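Local coordinates for protein UL37 (Suid herpesvirus 1, PDB 4K70) that serves as an inner tegument protein of the virion, represented by its helical N-terminal half, and probably helps to control viral trafficking, at residues A[29-34]-A[467-472]; A[49-54]-A[100-105]; A[262-267]-A[275-280]; A[371-376]-A[416-421]; A[392-397]-A[429-434]. All blocks are in the same frame, centred on the assembly; numbering follows the deposited sequence.

Contact 1 of 5, residues A[29-34]-A[467-472]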
# COMPACT_ATOMS: atom_id res chain seq x y z
N GLU A 29 23.41 -25.81 -3.12
CA GLU A 29 22.25 -25.65 -3.99
C GLU A 29 21.07 -25.05 -3.24
O GLU A 29 20.35 -24.20 -3.77
CB GLU A 29 21.86 -26.99 -4.61
CG GLU A 29 22.82 -27.46 -5.69
CD GLU A 29 22.81 -28.97 -5.87
OE1 GLU A 29 21.77 -29.60 -5.54
OE2 GLU A 29 23.84 -29.52 -6.32
N PHE A 30 20.89 -25.49 -2.00
CA PHE A 30 19.84 -24.92 -1.16
C PHE A 30 20.13 -23.44 -0.93
O PHE A 30 19.22 -22.61 -1.00
CB PHE A 30 19.75 -25.67 0.17
CG PHE A 30 18.79 -25.06 1.14
CD1 PHE A 30 17.42 -25.20 0.97
CD2 PHE A 30 19.25 -24.36 2.24
CE1 PHE A 30 16.53 -24.64 1.87
CE2 PHE A 30 18.37 -23.80 3.15
CZ PHE A 30 17.00 -23.94 2.96
N PHE A 31 21.40 -23.12 -0.68
CA PHE A 31 21.81 -21.74 -0.49
C PHE A 31 21.37 -20.83 -1.64
O PHE A 31 21.16 -19.63 -1.44
CB PHE A 31 23.34 -21.65 -0.29
CG PHE A 31 23.81 -22.12 1.06
CD1 PHE A 31 22.92 -22.28 2.10
CD2 PHE A 31 25.15 -22.39 1.28
CE1 PHE A 31 23.35 -22.70 3.36
CE2 PHE A 31 25.60 -22.82 2.53
CZ PHE A 31 24.70 -22.97 3.57
N MET A 32 21.21 -21.39 -2.83
CA MET A 32 20.85 -20.60 -4.00
C MET A 32 19.48 -20.93 -4.61
O MET A 32 19.09 -20.38 -5.64
CB MET A 32 21.94 -20.70 -5.06
CG MET A 32 23.23 -19.98 -4.67
SD MET A 32 24.49 -20.09 -5.94
CE MET A 32 24.98 -21.80 -5.79
N ALA A 33 18.74 -21.82 -3.96
CA ALA A 33 17.44 -22.26 -4.47
C ALA A 33 16.43 -21.13 -4.60
O ALA A 33 16.56 -20.08 -3.97
CB ALA A 33 16.88 -23.38 -3.61
N ALA A 34 15.42 -21.35 -5.43
CA ALA A 34 14.41 -20.32 -5.69
C ALA A 34 13.03 -20.79 -5.26
O ALA A 34 12.06 -20.03 -5.30
CB ALA A 34 14.42 -19.96 -7.16
N GLU A 467 30.50 -17.91 -1.03
CA GLU A 467 30.33 -17.55 -2.42
C GLU A 467 28.91 -17.85 -2.91
O GLU A 467 28.34 -17.08 -3.68
CB GLU A 467 31.34 -18.29 -3.29
CG GLU A 467 31.60 -17.61 -4.62
CD GLU A 467 32.46 -18.44 -5.54
OE1 GLU A 467 33.40 -19.12 -5.04
OE2 GLU A 467 32.21 -18.41 -6.76
N ALA A 468 28.35 -18.96 -2.45
CA ALA A 468 26.98 -19.33 -2.80
C ALA A 468 25.97 -18.31 -2.25
O ALA A 468 25.14 -17.79 -2.98
CB ALA A 468 26.66 -20.72 -2.30
N LEU A 469 26.07 -18.04 -0.95
CA LEU A 469 25.15 -17.11 -0.29
C LEU A 469 25.25 -15.69 -0.85
O LEU A 469 24.22 -15.03 -1.05
CB LEU A 469 25.37 -17.14 1.23
CG LEU A 469 24.90 -18.45 1.87
CD1 LEU A 469 25.39 -18.62 3.32
CD2 LEU A 469 23.38 -18.56 1.78
N ASN A 470 26.47 -15.23 -1.12
CA ASN A 470 26.69 -13.93 -1.78
C ASN A 470 26.03 -13.87 -3.15
O ASN A 470 25.46 -12.85 -3.52
CB ASN A 470 28.19 -13.64 -1.95
CG ASN A 470 28.79 -12.94 -0.75
OD1 ASN A 470 28.09 -12.20 -0.05
ND2 ASN A 470 30.08 -13.15 -0.51
N THR A 471 26.13 -14.96 -3.89
CA THR A 471 25.53 -15.04 -5.21
C THR A 471 24.01 -14.97 -5.11
O THR A 471 23.34 -14.31 -5.91
CB THR A 471 25.94 -16.34 -5.92
OG1 THR A 471 27.36 -16.32 -6.14
CG2 THR A 471 25.22 -16.50 -7.25
N TRP A 472 23.46 -15.67 -4.12
CA TRP A 472 22.03 -15.67 -3.89
C TRP A 472 21.51 -14.29 -3.49
O TRP A 472 20.53 -13.79 -4.05
CB TRP A 472 21.68 -16.68 -2.81
CG TRP A 472 20.23 -16.75 -2.54
CD1 TRP A 472 19.25 -17.14 -3.41
CD2 TRP A 472 19.58 -16.44 -1.31
NE1 TRP A 472 18.03 -17.08 -2.79
CE2 TRP A 472 18.20 -16.65 -1.50
CE3 TRP A 472 20.02 -16.00 -0.06
CZ2 TRP A 472 17.26 -16.45 -0.49
CZ3 TRP A 472 19.09 -15.79 0.94
CH2 TRP A 472 17.72 -16.01 0.72

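Contact 2 of 5, residues A[49-54]-A[100-105]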
# COMPACT_ATOMS: atom_id res chain seq x y z
N ALA A 49 14.60 -31.74 8.37
CA ALA A 49 15.59 -30.88 7.74
C ALA A 49 16.68 -30.48 8.73
O ALA A 49 17.86 -30.57 8.43
CB ALA A 49 14.93 -29.64 7.13
N LEU A 50 16.28 -30.07 9.93
CA LEU A 50 17.26 -29.66 10.93
C LEU A 50 18.17 -30.82 11.32
O LEU A 50 19.38 -30.67 11.44
CB LEU A 50 16.57 -29.09 12.17
CG LEU A 50 17.60 -28.67 13.21
CD1 LEU A 50 18.31 -27.38 12.76
CD2 LEU A 50 16.95 -28.52 14.58
N ARG A 51 17.56 -31.99 11.54
CA ARG A 51 18.29 -33.19 11.91
C ARG A 51 19.30 -33.60 10.84
O ARG A 51 20.42 -33.97 11.15
CB ARG A 51 17.32 -34.34 12.18
CG ARG A 51 16.77 -34.34 13.58
CD ARG A 51 17.79 -34.91 14.54
NE ARG A 51 17.43 -34.68 15.94
CZ ARG A 51 18.23 -34.98 16.95
NH1 ARG A 51 19.41 -35.52 16.71
NH2 ARG A 51 17.84 -34.74 18.20
N LEU A 52 18.89 -33.51 9.58
CA LEU A 52 19.77 -33.84 8.46
C LEU A 52 20.92 -32.85 8.29
O LEU A 52 22.03 -33.22 7.89
CB LEU A 52 18.95 -33.91 7.17
CG LEU A 52 18.04 -35.12 7.01
CD1 LEU A 52 17.04 -34.87 5.90
CD2 LEU A 52 18.87 -36.35 6.70
N ALA A 53 20.66 -31.59 8.59
CA ALA A 53 21.72 -30.60 8.51
C ALA A 53 22.70 -30.81 9.67
O ALA A 53 23.91 -30.80 9.47
CB ALA A 53 21.15 -29.19 8.53
N CYS A 54 22.16 -31.01 10.87
CA CYS A 54 23.00 -31.26 12.03
C CYS A 54 23.84 -32.51 11.84
O CYS A 54 25.01 -32.54 12.20
CB CYS A 54 22.15 -31.39 13.30
SG CYS A 54 21.58 -29.78 13.89
N GLY A 100 11.15 -25.57 19.01
CA GLY A 100 10.92 -26.68 19.91
C GLY A 100 12.19 -27.24 20.55
O GLY A 100 13.30 -26.96 20.11
N ASP A 101 12.01 -28.06 21.58
CA ASP A 101 13.16 -28.60 22.30
C ASP A 101 14.08 -29.44 21.43
O ASP A 101 15.28 -29.49 21.68
CB ASP A 101 12.70 -29.40 23.52
CG ASP A 101 12.17 -28.50 24.62
OD1 ASP A 101 12.48 -27.29 24.59
OD2 ASP A 101 11.45 -29.00 25.50
N ASP A 102 13.54 -30.07 20.38
CA ASP A 102 14.38 -30.95 19.55
C ASP A 102 15.39 -30.19 18.73
O ASP A 102 16.43 -30.74 18.36
CB ASP A 102 13.56 -31.85 18.62
CG ASP A 102 14.44 -32.91 17.92
OD1 ASP A 102 15.28 -33.54 18.60
OD2 ASP A 102 14.30 -33.11 16.69
N THR A 103 15.07 -28.93 18.43
CA THR A 103 15.96 -28.11 17.64
C THR A 103 17.22 -27.80 18.44
O THR A 103 18.33 -27.91 17.94
CB THR A 103 15.26 -26.79 17.24
OG1 THR A 103 14.13 -27.09 16.41
CG2 THR A 103 16.22 -25.89 16.47
N THR A 104 17.02 -27.41 19.70
CA THR A 104 18.13 -27.16 20.61
C THR A 104 18.93 -28.44 20.85
O THR A 104 20.16 -28.43 20.79
CB THR A 104 17.61 -26.64 21.97
OG1 THR A 104 16.92 -25.40 21.76
CG2 THR A 104 18.78 -26.43 22.96
N ALA A 105 18.23 -29.54 21.11
CA ALA A 105 18.88 -30.81 21.40
C ALA A 105 19.75 -31.26 20.23
O ALA A 105 20.88 -31.72 20.43
CB ALA A 105 17.84 -31.89 21.75

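Contact 3 of 5, residues A[262-267]-A[275-280]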
# COMPACT_ATOMS: atom_id res chain seq x y z
N GLU A 262 -25.63 15.66 -12.17
CA GLU A 262 -26.71 16.57 -11.78
C GLU A 262 -27.96 15.80 -11.36
O GLU A 262 -28.61 16.17 -10.39
CB GLU A 262 -27.01 17.55 -12.89
CG GLU A 262 -25.80 18.33 -13.34
CD GLU A 262 -26.19 19.50 -14.21
OE1 GLU A 262 -27.00 19.31 -15.14
OE2 GLU A 262 -25.69 20.61 -13.95
N VAL A 263 -28.29 14.74 -12.09
CA VAL A 263 -29.44 13.93 -11.71
C VAL A 263 -29.23 13.31 -10.33
O VAL A 263 -30.12 13.35 -9.49
CB VAL A 263 -29.74 12.83 -12.74
CG1 VAL A 263 -30.73 11.83 -12.17
CG2 VAL A 263 -30.28 13.46 -14.03
N ARG A 264 -28.05 12.75 -10.10
CA ARG A 264 -27.74 12.12 -8.83
C ARG A 264 -27.83 13.12 -7.68
O ARG A 264 -28.39 12.81 -6.64
CB ARG A 264 -26.36 11.46 -8.87
CG ARG A 264 -26.01 10.69 -7.61
CD ARG A 264 -25.26 11.55 -6.59
NE ARG A 264 -24.98 10.78 -5.38
CZ ARG A 264 -25.88 10.53 -4.44
NH1 ARG A 264 -27.10 11.04 -4.54
NH2 ARG A 264 -25.56 9.80 -3.38
N VAL A 265 -27.28 14.31 -7.89
CA VAL A 265 -27.29 15.34 -6.85
C VAL A 265 -28.71 15.87 -6.61
O VAL A 265 -29.17 15.99 -5.47
CB VAL A 265 -26.31 16.51 -7.19
CG1 VAL A 265 -26.50 17.67 -6.24
CG2 VAL A 265 -24.87 16.01 -7.13
N SER A 266 -29.40 16.18 -7.71
CA SER A 266 -30.76 16.72 -7.64
C SER A 266 -31.72 15.75 -6.95
O SER A 266 -32.56 16.17 -6.15
CB SER A 266 -31.29 17.02 -9.05
OG SER A 266 -30.59 18.11 -9.62
N ALA A 267 -31.59 14.47 -7.26
CA ALA A 267 -32.45 13.45 -6.68
C ALA A 267 -32.28 13.36 -5.16
O ALA A 267 -33.25 13.26 -4.42
CB ALA A 267 -32.15 12.11 -7.32
N TYR A 275 -29.12 8.43 -0.49
CA TYR A 275 -29.11 7.17 -1.23
C TYR A 275 -30.07 7.12 -2.42
O TYR A 275 -30.11 6.14 -3.17
CB TYR A 275 -29.34 5.99 -0.28
CG TYR A 275 -28.19 5.80 0.67
CD1 TYR A 275 -27.06 5.09 0.28
CD2 TYR A 275 -28.22 6.35 1.94
CE1 TYR A 275 -25.99 4.92 1.14
CE2 TYR A 275 -27.15 6.18 2.81
CZ TYR A 275 -26.04 5.47 2.40
OH TYR A 275 -24.97 5.29 3.25
N VAL A 276 -30.85 8.18 -2.58
CA VAL A 276 -31.66 8.37 -3.77
C VAL A 276 -30.76 8.99 -4.85
O VAL A 276 -30.17 10.05 -4.64
CB VAL A 276 -32.84 9.31 -3.50
CG1 VAL A 276 -33.69 9.46 -4.75
CG2 VAL A 276 -33.67 8.78 -2.36
N ARG A 277 -30.66 8.32 -5.99
CA ARG A 277 -29.72 8.71 -7.03
C ARG A 277 -30.39 8.91 -8.39
O ARG A 277 -29.72 9.30 -9.35
CB ARG A 277 -28.60 7.68 -7.15
CG ARG A 277 -27.68 7.59 -5.94
CD ARG A 277 -26.44 6.75 -6.26
NE ARG A 277 -25.46 6.76 -5.17
CZ ARG A 277 -25.49 5.93 -4.14
NH1 ARG A 277 -26.46 5.02 -4.04
NH2 ARG A 277 -24.56 6.00 -3.19
N GLU A 278 -31.69 8.66 -8.47
CA GLU A 278 -32.41 8.75 -9.74
C GLU A 278 -33.71 9.52 -9.63
O GLU A 278 -34.30 9.61 -8.56
CB GLU A 278 -32.71 7.35 -10.28
CG GLU A 278 -31.53 6.40 -10.24
CD GLU A 278 -31.96 4.95 -10.13
OE1 GLU A 278 -32.83 4.54 -10.93
OE2 GLU A 278 -31.44 4.25 -9.24
N LEU A 279 -34.14 10.08 -10.76
CA LEU A 279 -35.39 10.80 -10.84
C LEU A 279 -36.37 10.10 -11.77
O LEU A 279 -36.16 10.08 -12.99
CB LEU A 279 -35.14 12.22 -11.34
CG LEU A 279 -34.50 13.20 -10.36
CD1 LEU A 279 -34.05 14.45 -11.10
CD2 LEU A 279 -35.49 13.56 -9.24
N ARG A 280 -37.43 9.54 -11.21
CA ARG A 280 -38.51 8.98 -12.03
C ARG A 280 -39.20 10.10 -12.81
O ARG A 280 -39.35 11.22 -12.30
CB ARG A 280 -39.53 8.24 -11.16
CG ARG A 280 -39.93 8.97 -9.89
CD ARG A 280 -41.06 8.25 -9.13
NE ARG A 280 -42.33 8.09 -9.87
CZ ARG A 280 -42.81 8.93 -10.80
NH1 ARG A 280 -42.15 10.02 -11.16
NH2 ARG A 280 -43.97 8.65 -11.39

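Contact 4 of 5, residues A[371-376]-A[416-421]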
# COMPACT_ATOMS: atom_id res chain seq x y z
N VAL A 371 -6.98 23.64 -12.72
CA VAL A 371 -7.98 22.58 -12.50
C VAL A 371 -7.51 21.27 -13.12
O VAL A 371 -7.61 20.20 -12.51
CB VAL A 371 -9.35 22.93 -13.11
CG1 VAL A 371 -10.33 21.78 -12.89
CG2 VAL A 371 -9.90 24.24 -12.52
N GLY A 372 -7.01 21.35 -14.35
CA GLY A 372 -6.58 20.14 -15.04
C GLY A 372 -5.38 19.49 -14.39
O GLY A 372 -5.34 18.27 -14.21
N CYS A 373 -4.37 20.29 -14.07
CA CYS A 373 -3.21 19.79 -13.33
C CYS A 373 -3.62 19.11 -12.03
O CYS A 373 -3.17 18.00 -11.74
CB CYS A 373 -2.25 20.95 -13.03
SG CYS A 373 -1.26 21.40 -14.50
N THR A 374 -4.45 19.77 -11.24
CA THR A 374 -4.88 19.19 -9.98
C THR A 374 -5.61 17.86 -10.20
O THR A 374 -5.41 16.90 -9.45
CB THR A 374 -5.78 20.17 -9.20
OG1 THR A 374 -5.09 21.41 -9.02
CG2 THR A 374 -6.16 19.60 -7.82
N ALA A 375 -6.45 17.80 -11.23
CA ALA A 375 -7.25 16.61 -11.48
C ALA A 375 -6.40 15.48 -12.05
O ALA A 375 -6.58 14.31 -11.68
CB ALA A 375 -8.43 16.92 -12.40
N VAL A 376 -5.47 15.81 -12.94
CA VAL A 376 -4.58 14.77 -13.48
C VAL A 376 -3.66 14.16 -12.39
O VAL A 376 -3.57 12.94 -12.24
CB VAL A 376 -3.71 15.31 -14.62
CG1 VAL A 376 -2.64 14.31 -14.98
CG2 VAL A 376 -4.57 15.65 -15.84
N LEU A 416 -1.01 21.83 -20.54
CA LEU A 416 -1.28 22.00 -19.12
C LEU A 416 -0.30 22.98 -18.46
O LEU A 416 -0.43 23.32 -17.27
CB LEU A 416 -1.22 20.63 -18.43
CG LEU A 416 -2.40 19.70 -18.69
CD1 LEU A 416 -2.19 18.36 -18.00
CD2 LEU A 416 -3.69 20.35 -18.19
N GLY A 417 0.68 23.46 -19.22
CA GLY A 417 1.64 24.44 -18.71
C GLY A 417 2.77 23.83 -17.88
O GLY A 417 3.43 24.52 -17.10
N LEU A 418 2.98 22.52 -18.05
CA LEU A 418 4.02 21.79 -17.32
C LEU A 418 5.20 21.53 -18.24
O LEU A 418 5.04 21.43 -19.45
CB LEU A 418 3.48 20.43 -16.87
CG LEU A 418 2.31 20.44 -15.90
CD1 LEU A 418 1.73 19.05 -15.83
CD2 LEU A 418 2.76 20.92 -14.52
N PRO A 419 6.40 21.39 -17.66
CA PRO A 419 7.51 20.97 -18.53
C PRO A 419 7.42 19.48 -18.87
O PRO A 419 6.56 18.76 -18.35
CB PRO A 419 8.75 21.26 -17.66
CG PRO A 419 8.26 21.19 -16.27
CD PRO A 419 6.83 21.70 -16.29
N GLU A 420 8.31 19.05 -19.76
CA GLU A 420 8.48 17.64 -20.07
C GLU A 420 8.53 16.78 -18.80
O GLU A 420 9.28 17.09 -17.88
CB GLU A 420 9.77 17.47 -20.87
CG GLU A 420 10.05 16.06 -21.36
CD GLU A 420 9.22 15.70 -22.57
OE1 GLU A 420 8.46 16.56 -23.07
OE2 GLU A 420 9.32 14.54 -23.03
N LYS A 421 7.71 15.73 -18.75
CA LYS A 421 7.65 14.82 -17.60
C LYS A 421 7.06 15.47 -16.35
O LYS A 421 7.21 14.94 -15.24
CB LYS A 421 9.04 14.26 -17.27
CG LYS A 421 9.72 13.54 -18.43
CD LYS A 421 9.12 12.17 -18.63
CE LYS A 421 8.79 11.92 -20.10
NZ LYS A 421 9.18 10.55 -20.52

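Contact 5 of 5, residues A[392-397]-A[429-434]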
# COMPACT_ATOMS: atom_id res chain seq x y z
N LEU A 392 8.30 -3.84 -1.35
CA LEU A 392 8.48 -4.20 -2.75
C LEU A 392 7.20 -4.08 -3.57
O LEU A 392 7.23 -3.66 -4.73
CB LEU A 392 8.97 -5.64 -2.81
CG LEU A 392 9.28 -6.23 -4.18
CD1 LEU A 392 10.25 -5.31 -4.91
CD2 LEU A 392 9.87 -7.62 -4.01
N ASP A 393 6.09 -4.47 -2.97
CA ASP A 393 4.79 -4.41 -3.64
C ASP A 393 4.45 -2.99 -4.10
O ASP A 393 3.89 -2.79 -5.18
CB ASP A 393 3.68 -4.88 -2.70
CG ASP A 393 2.33 -4.90 -3.38
OD1 ASP A 393 2.12 -5.79 -4.23
OD2 ASP A 393 1.47 -4.04 -3.08
N TYR A 394 4.77 -2.01 -3.26
CA TYR A 394 4.47 -0.63 -3.66
C TYR A 394 5.44 -0.15 -4.73
O TYR A 394 5.05 0.56 -5.64
CB TYR A 394 4.43 0.34 -2.48
CG TYR A 394 4.10 1.75 -2.92
CD1 TYR A 394 2.91 2.03 -3.58
CD2 TYR A 394 4.98 2.81 -2.69
CE1 TYR A 394 2.59 3.31 -4.00
CE2 TYR A 394 4.67 4.10 -3.11
CZ TYR A 394 3.47 4.34 -3.76
OH TYR A 394 3.15 5.61 -4.17
N VAL A 395 6.70 -0.58 -4.66
CA VAL A 395 7.66 -0.29 -5.72
C VAL A 395 7.11 -0.75 -7.08
O VAL A 395 7.14 -0.01 -8.05
CB VAL A 395 9.01 -0.94 -5.48
CG1 VAL A 395 9.89 -0.77 -6.70
CG2 VAL A 395 9.69 -0.33 -4.26
N ARG A 396 6.59 -1.97 -7.11
CA ARG A 396 5.99 -2.55 -8.30
C ARG A 396 4.71 -1.83 -8.73
O ARG A 396 4.49 -1.60 -9.91
CB ARG A 396 5.69 -4.03 -8.06
CG ARG A 396 6.94 -4.92 -7.94
CD ARG A 396 6.57 -6.33 -7.45
NE ARG A 396 7.71 -7.25 -7.51
CZ ARG A 396 7.74 -8.44 -6.90
NH1 ARG A 396 6.70 -8.84 -6.18
NH2 ARG A 396 8.81 -9.22 -7.01
N ALA A 397 3.84 -1.51 -7.76
CA ALA A 397 2.59 -0.83 -8.08
C ALA A 397 2.86 0.58 -8.62
O ALA A 397 2.18 1.05 -9.52
CB ALA A 397 1.70 -0.75 -6.87
N HIS A 429 7.26 13.49 -6.33
CA HIS A 429 7.62 14.33 -5.20
C HIS A 429 6.91 13.91 -3.91
O HIS A 429 7.45 14.05 -2.81
CB HIS A 429 7.36 15.81 -5.50
CG HIS A 429 8.10 16.74 -4.58
ND1 HIS A 429 9.47 16.89 -4.62
CD2 HIS A 429 7.66 17.54 -3.57
CE1 HIS A 429 9.84 17.75 -3.69
NE2 HIS A 429 8.76 18.16 -3.04
N CYS A 430 5.71 13.39 -4.05
CA CYS A 430 4.90 13.09 -2.88
C CYS A 430 4.62 11.60 -2.72
O CYS A 430 4.45 11.11 -1.60
CB CYS A 430 3.61 13.91 -2.88
SG CYS A 430 2.60 13.77 -4.42
N MET A 431 4.63 10.86 -3.83
CA MET A 431 4.21 9.46 -3.82
C MET A 431 5.30 8.43 -4.14
O MET A 431 5.03 7.22 -4.10
CB MET A 431 3.02 9.24 -4.77
CG MET A 431 1.80 10.10 -4.47
SD MET A 431 1.10 9.79 -2.84
CE MET A 431 0.30 8.18 -3.02
N ALA A 432 6.50 8.90 -4.47
CA ALA A 432 7.59 7.98 -4.81
C ALA A 432 7.79 6.97 -3.68
O ALA A 432 7.66 7.33 -2.51
CB ALA A 432 8.89 8.74 -5.06
N PRO A 433 8.07 5.71 -4.03
CA PRO A 433 8.36 4.67 -3.05
C PRO A 433 9.59 5.06 -2.21
O PRO A 433 10.57 5.53 -2.77
CB PRO A 433 8.67 3.47 -3.91
CG PRO A 433 7.88 3.67 -5.14
CD PRO A 433 7.99 5.15 -5.40
N ARG A 434 9.50 4.87 -0.90
CA ARG A 434 10.65 5.12 -0.01
C ARG A 434 10.99 3.90 0.86
O ARG A 434 11.07 4.00 2.09
CB ARG A 434 10.36 6.34 0.87
CG ARG A 434 10.30 7.65 0.08
CD ARG A 434 9.42 8.73 0.74
NE ARG A 434 9.21 9.87 -0.17
CZ ARG A 434 8.43 10.93 0.08
NH1 ARG A 434 7.77 11.04 1.22
NH2 ARG A 434 8.32 11.89 -0.83

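Contact 1 of 5, residues A[29-34]-A[467-472]
In this all-helical N-terminal half of UL37, residues 29-34, on helix 20-32, pack against helix 464-481, so that elements from near the two ends of the modelled chain meet. No hydrogen bond crosses between the segments; the join is made by apolar surface and by carbonyl oxygens resting against carbon. Phe31 leans toward the partner helix, its CG anti to the carbonyl carbon (chi1 -75°). Leu469 lies over one face of that ring, with Leu469 CG 4.2 Å from the Phe31 ring centroid in a CH-pi contact, and Leu469 CD2 reaches Phe31 CG at 3.7 Å. Ala468 CB sits at the edge of the same ring. On the more exposed flank, Met32 bends at chi3 (-73°) and curls across the helix: its CG lies 3.4 Å from Ala468 O, its SD brushes Thr471 CG2, and its CE ends 4.0 Å from Ala468 CB. Trp472, with CG anti to the backbone N (chi1 -179°), brings its indole against the backbone of Phe31 and Met32. Phe31 O stands over one indole face, off centre, 3.2 Å from Trp472 CG. Beyond the pair, Trp78 meets Trp472 edge-to-face, Val67 and Leu75 of helix 63-78 pack on Phe31, and Leu447 and Val451 of helix 438-458 press on Leu469.

Contact 2 of 5, residues A[49-54]-A[100-105]
Arg51 NH2 and Asp102 OD1 form the polar grip between helices 39-60 and 101-109, a salt bridge carried by one hydrogen bond of 2.9 Å. The bond is almost straight, 176° at the hydrogen; the acceptor lies in the guanidinium plane and uses its syn lone pair, the one on the side of OD2. The two flat groups are turned only 22° from each other, yet the side chains themselves cross at about a right angle. Asp102 OD2 stays 3.6 Å from Arg51 NE, so the carboxylate faces the guanidinium edge while a single bond does the holding.

Next to this bridge, the buried side is apolar and tight. Leu50, with CG anti to the backbone N, drives its CD2 methyl into the backbone of the other helix, 3.2 Å from Thr103 CA and 3.3 Å from Thr103 CG2. Both distances are shorter than ordinary van der Waals contact.

Further out, the Arg51 chain bends at chi2 to bring its tip across, and NH1 makes a second salt bridge with Glu109, so acidic groups flank the guanidinium at two nitrogens. Thr103 OG1 is tied to Val98 O and Trp46 NE1, which helps fix the rotation that places CG2 beside Leu50. The two short helical segments run nearly parallel, 4° apart with axes 10.1 Å from each other. Leu72 of helix 63-78 packs on Leu50, and Met5 and Val9 of helix 4-12 pack on neighbouring Ala49.

Contact 3 of 5, residues A[262-267]-A[275-280]
Ala267 offers the low spot on helix 260-271 into which the returning chain settles. Its CB points at the 275-280 segment, an irregular loop that doubles back along the helix after a short connection. Leu279 fills one side of this shallow site, with Leu279 CG 4.0 Å from Ala267 CB, and Val276 fills another, with Val276 CG1 also 4.0 Å from Ala267 CB. Between them the loop backbone drops close, bringing Glu278 O to 3.5 Å from Ala267 CB. One turn back, Val263 CG1 forms a bump against the backbone about Arg277 O and Leu279 N. The closest backbone approach lies at Arg264, where Arg264 CA makes a CA-H...O contact of 3.5 Å with Arg277 O.

From here the two arginines run side by side in the same direction. Arg264, bent at chi2 (-92°), turns its guanidinium so that Arg277 CG rests over the centre of one face, 3.7 Å above the plane. The extended Arg277 chain carries its own guanidinium onward, and the planes end 52° apart.

The two cationic groups are close, with Arg264 NH2 only 3.5 Å from Arg277 NE. Asp220 answers both by salt bridges, OD2 to Arg264 and OD1 to Arg277, while Ala274 O binds Arg264 NH2 and His224 O binds Arg277 NH2. Shared neutralisation by one carboxylate probably offsets the repulsion, letting the paired arginines join the loop to helix 208-223.

Contact 4 of 5, residues A[371-376]-A[416-421]
Sulfur packing dominates where helix 366-385 meets the 416-421 connection. Cys373 SG, set anti to its own carbonyl carbon (chi1 -78°), points into a fork made by two leucines. Leu416 CB lies 4.0 Å from Cys373 SG on one branch, and on the other Leu418 presents CG, CD1 and CD2 all about equally far from the sulfur, so the branched end of Leu418 meets the sulfur as a whole rather than with one methyl.

Carbon-on-carbon contacts flank the sulfur. Leu416 points toward the helix and spreads its two methyls along it: CD1 reaches Val376 CG2 at 4.2 Å, while CD2 lies over the backbone at Gly372, 4.2 Å from Gly372 C. Gly372, with no side chain, lets the Leu416 CD2 methyl lie close to the helix backbone.

The connection between helices 405-409 and 422-431 touches helix 366-385 through Leu416 and Leu418, in an all-helical fold. Gly417 adopts positive phi (80°) between the two leucines, where the chain bends, and the side chains before and after it both point toward the helix.

Polar contact is slight, and no hydrogen bond links the segments. Leu416 O stands 3.5 Å from Cys373 SG and takes a weak hydrogen bond from a glycerol, probably from the crystallisation liquor. Around this buried patch, Trp324 of helix 321-329 touches both Cys373 and Leu418, Leu358 of helix 347-358 packs on Leu416, and Val423 of helix 422-431 meets Val376 and Leu418.

Contact 5 of 5, residues A[392-397]-A[429-434]
Tyr394 reaches from the first turn of helix 392-402 to the end of helix 422-431, in the all-helical fold, at a contact whose centre is about 9 Å from the centre of the chain. Its CB leaves the helix toward the other segment, with CG anti to the backbone N (chi1 -179°), so the ring projects straight across. Along one side of the ring, CD2 comes to 3.9 Å from Pro433 CA, and the next atom, CE2, lies 3.8 Å from Pro433 CG. Tyrosine and proline cross at about a right angle here. CE2 and CZ both then lie near the carbonyl of Met431, which sits at the ring edge and in its plane. At the tip, Tyr394 OH also approaches Met431 CB at 3.7 Å.

Val395, one residue on, touches the same proline: its CG2 is 4.0 Å from Pro433 CB, so Pro433 packs on both side chains just after the chain leaves helical geometry at Ala432.

Tyr394 also borders a metal-binding region. Its side chain touches Asp387, a calcium ligand in this crystal, and its ring meets that of Tyr388 with the planes at about 55°. Leu384 of helix 366-385 packs against both Tyr394 and Met431, while Val336 of helix 333-342 also covers Met431.

The tyrosine hydroxyl gives its proton to Met431 O in a very short bond, Tyr394 OH to Met431 O 2.5 Å, directed in the carbonyl plane onto a lone pair.

Overall arrangement
From the N terminus, helix 20-32 opens contact 1, which closes only at helix 464-481 and so encloses the other four. Contact 2 comes next, tying helix 39-60 to helix 101-109; its centre is about 22 Å from that of contact 1, on the same side of the chain's centre. Contact 3 follows as a short local closure, helix 260-271 with the loop behind it, about 62 Å between centres from contact 1 and on the opposite side. Contacts 4 and 5 cross: 371-376, 392-397, 416-421 and 429-434 alternate, linking helices 366-385 and 392-402 to the chain before and at the end of helix 422-431.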